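Local coordinates for putative integron gene cassette protein (Uncultured bacterium, PDB 3GHJ) that is of unknown function but belongs to the glyoxalase/bleomycin resistance protein/dioxygenase superfamily and is probably encoded by a mobile integron gene cassette, at residues Phe65-Val68 with Ser69-Gly73. The protein carries 1 engineered substitution. Numbering follows the deposited sequence.
Sequences FLWV and SGRAG
Val68 and Gly73 close a beta hairpin as an antiparallel hydrogen-bonded pair, their CA atoms 4.6 Å apart. Val68 N donates to Gly73 O at 2.8 Å, nearly straight (N-H...O 173°) although the donor stands well above the carbonyl plane. In return Val68 O receives Gly73 N at 3.1 Å and, weakly, Ala72 N; Ala72 and Gly73 both face Val68, a classic beta bulge. The chain turns through Ser69 and Gly70, both at positive phi, and a water links Gly70 to the strand, accepting from Gly70 N and donating to Trp67 O. Beside this turn, the Trp67 indole lies alongside Arg71. Gly70 O approaches it obliquely, 3.3 Å from Trp67 CE3, whereas Arg71 CG sits over one face in a CH-pi contact, 4.2 Å from the six-membered-ring centroid. A bend at chi3 (66°) brings Arg71 NH1 to 3.7 Å from Trp67 CH2, which lies over one guanidinium face, the planes 35° apart. Arg71 NH2 hydrogen-bonds Met121 O and Leu141 O of the second subunit. The hairpin joins inner strands 63-68 and 73-79 of a mixed sheet edged by 28-36 and 53-58, consistent with the vicinal oxygen chelate fold; helix 39-49 covers Leu66.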
ATOM      1  N   PHE A  65      11.088  -6.610   6.460  1.00 10.23           N
ATOM      2  CA  PHE A  65      11.005  -5.524   5.487  1.00  9.90           C
ATOM      3  C   PHE A  65      11.600  -6.022   4.183  1.00  9.22           C
ATOM      4  O   PHE A  65      12.799  -6.329   4.123  1.00 10.90           O
ATOM      5  CB  PHE A  65      11.831  -4.312   5.953  1.00 10.49           C
ATOM      6  CG  PHE A  65      11.380  -3.712   7.261  1.00 11.63           C
ATOM      7  CD1 PHE A  65      11.657  -4.343   8.470  1.00 12.31           C
ATOM      8  CD2 PHE A  65      10.724  -2.486   7.279  1.00 11.72           C
ATOM      9  CE1 PHE A  65      11.264  -3.769   9.673  1.00 13.38           C
ATOM     10  CE2 PHE A  65      10.329  -1.905   8.481  1.00 13.81           C
ATOM     11  CZ  PHE A  65      10.599  -2.547   9.674  1.00 13.44           C
ATOM     12  N   LEU A  66      10.775  -6.098   3.143  1.00  9.61           N
ATOM     13  CA  LEU A  66      11.175  -6.646   1.846  1.00  9.07           C
ATOM     14  C   LEU A  66      11.059  -5.593   0.751  1.00  9.02           C
ATOM     15  O   LEU A  66      10.121  -4.788   0.755  1.00 10.00           O
ATOM     16  CB  LEU A  66      10.294  -7.845   1.490  1.00  9.75           C
ATOM     17  CG  LEU A  66      10.362  -9.022   2.459  1.00 10.09           C
ATOM     18  CD1 LEU A  66       9.333 -10.046   2.046  1.00 11.27           C
ATOM     19  CD2 LEU A  66      11.773  -9.630   2.499  1.00 11.44           C
ATOM     20  N   TRP A  67      11.985  -5.605  -0.199  1.00  9.67           N
ATOM     21  CA  TRP A  67      12.019  -4.618  -1.270  1.00  9.90           C
ATOM     22  C   TRP A  67      11.309  -5.089  -2.525  1.00 10.30           C
ATOM     23  O   TRP A  67      11.462  -6.240  -2.953  1.00 11.55           O
ATOM     24  CB  TRP A  67      13.462  -4.293  -1.666  1.00 10.75           C
ATOM     25  CG  TRP A  67      14.251  -3.535  -0.654  1.00 11.71           C
ATOM     26  CD1 TRP A  67      15.147  -4.048   0.241  1.00 13.52           C
ATOM     27  CD2 TRP A  67      14.236  -2.118  -0.441  1.00 12.06           C
ATOM     28  NE1 TRP A  67      15.690  -3.038   0.995  1.00 14.38           N
ATOM     29  CE2 TRP A  67      15.154  -1.842   0.592  1.00 14.15           C
ATOM     30  CE3 TRP A  67      13.541  -1.055  -1.032  1.00 13.43           C
ATOM     31  CZ2 TRP A  67      15.387  -0.547   1.061  1.00 15.27           C
ATOM     32  CZ3 TRP A  67      13.776   0.231  -0.573  1.00 13.85           C
ATOM     33  CH2 TRP A  67      14.696   0.475   0.466  1.00 15.59           C
ATOM     34  N   VAL A  68      10.555  -4.172  -3.121  1.00 10.63           N
ATOM     35  CA  VAL A  68       9.865  -4.388  -4.387  1.00 11.69           C
ATOM     36  C   VAL A  68      10.572  -3.610  -5.491  1.00 12.21           C
ATOM     37  O   VAL A  68      10.806  -2.403  -5.362  1.00 13.17           O
ATOM     38  CB  VAL A  68       8.406  -3.879  -4.299  1.00 11.75           C
ATOM     39  CG1 VAL A  68       7.660  -4.135  -5.609  1.00 13.72           C
ATOM     40  CG2 VAL A  68       7.691  -4.539  -3.122  1.00 11.82           C
ATOM     41  N   SER A  69      10.914  -4.304  -6.573  1.00 14.01           N
ATOM     42  CA  SER A  69      11.535  -3.682  -7.747  1.00 16.19           C
ATOM     43  C   SER A  69      12.746  -2.818  -7.379  1.00 17.26           C
ATOM     44  O   SER A  69      12.820  -1.650  -7.758  1.00 18.10           O
ATOM     45  CB  SER A  69      10.505  -2.853  -8.517  1.00 19.05           C
ATOM     46  OG  SER A  69      10.931  -2.634  -9.856  1.00 21.11           O
ATOM     47  N   GLY A  70      13.686  -3.398  -6.640  1.00 16.69           N
ATOM     48  CA  GLY A  70      14.893  -2.690  -6.254  1.00 17.15           C
ATOM     49  C   GLY A  70      14.662  -1.792  -5.056  1.00 17.18           C
ATOM     50  O   GLY A  70      14.713  -2.254  -3.915  1.00 19.10           O
ATOM     51  N   ARG A  71      14.428  -0.508  -5.308  1.00 16.72           N
ATOM     52  CA  ARG A  71      14.091   0.434  -4.248  1.00 16.76           C
ATOM     53  C   ARG A  71      12.790   1.157  -4.565  1.00 15.30           C
ATOM     54  O   ARG A  71      12.508   2.217  -3.999  1.00 17.12           O
ATOM     55  CB  ARG A  71      15.222   1.451  -4.034  1.00 20.34           C
ATOM     56  CG  ARG A  71      16.441   0.857  -3.333  1.00 22.87           C
ATOM     57  CD  ARG A  71      17.631   1.817  -3.303  1.00 25.96           C
ATOM     58  NE  ARG A  71      17.393   3.012  -2.495  1.00 27.56           N
ATOM     59  CZ  ARG A  71      17.561   3.073  -1.177  1.00 27.70           C
ATOM     60  NH1 ARG A  71      17.957   2.002  -0.507  1.00 28.37           N
ATOM     61  NH2 ARG A  71      17.329   4.209  -0.529  1.00 28.27           N
ATOM     62  N   ALA A  72      11.982   0.585  -5.458  1.00 13.01           N
ATOM     63  CA  ALA A  72      10.738   1.251  -5.865  1.00 12.39           C
ATOM     64  C   ALA A  72       9.607   1.149  -4.834  1.00 11.29           C
ATOM     65  O   ALA A  72       8.739   2.022  -4.776  1.00 11.40           O
ATOM     66  CB  ALA A  72      10.262   0.729  -7.206  1.00 13.78           C
ATOM     67  N   GLY A  73       9.608   0.078  -4.049  1.00 10.71           N
ATOM     68  CA  GLY A  73       8.553  -0.134  -3.076  1.00  9.48           C
ATOM     69  C   GLY A  73       9.019  -1.071  -1.983  1.00  8.96           C
ATOM     70  O   GLY A  73      10.134  -1.588  -2.031  1.00  9.76           O
TER
HETATM   71  O   HOH W   1      13.358  -6.041  -5.342  1.00 21.66           O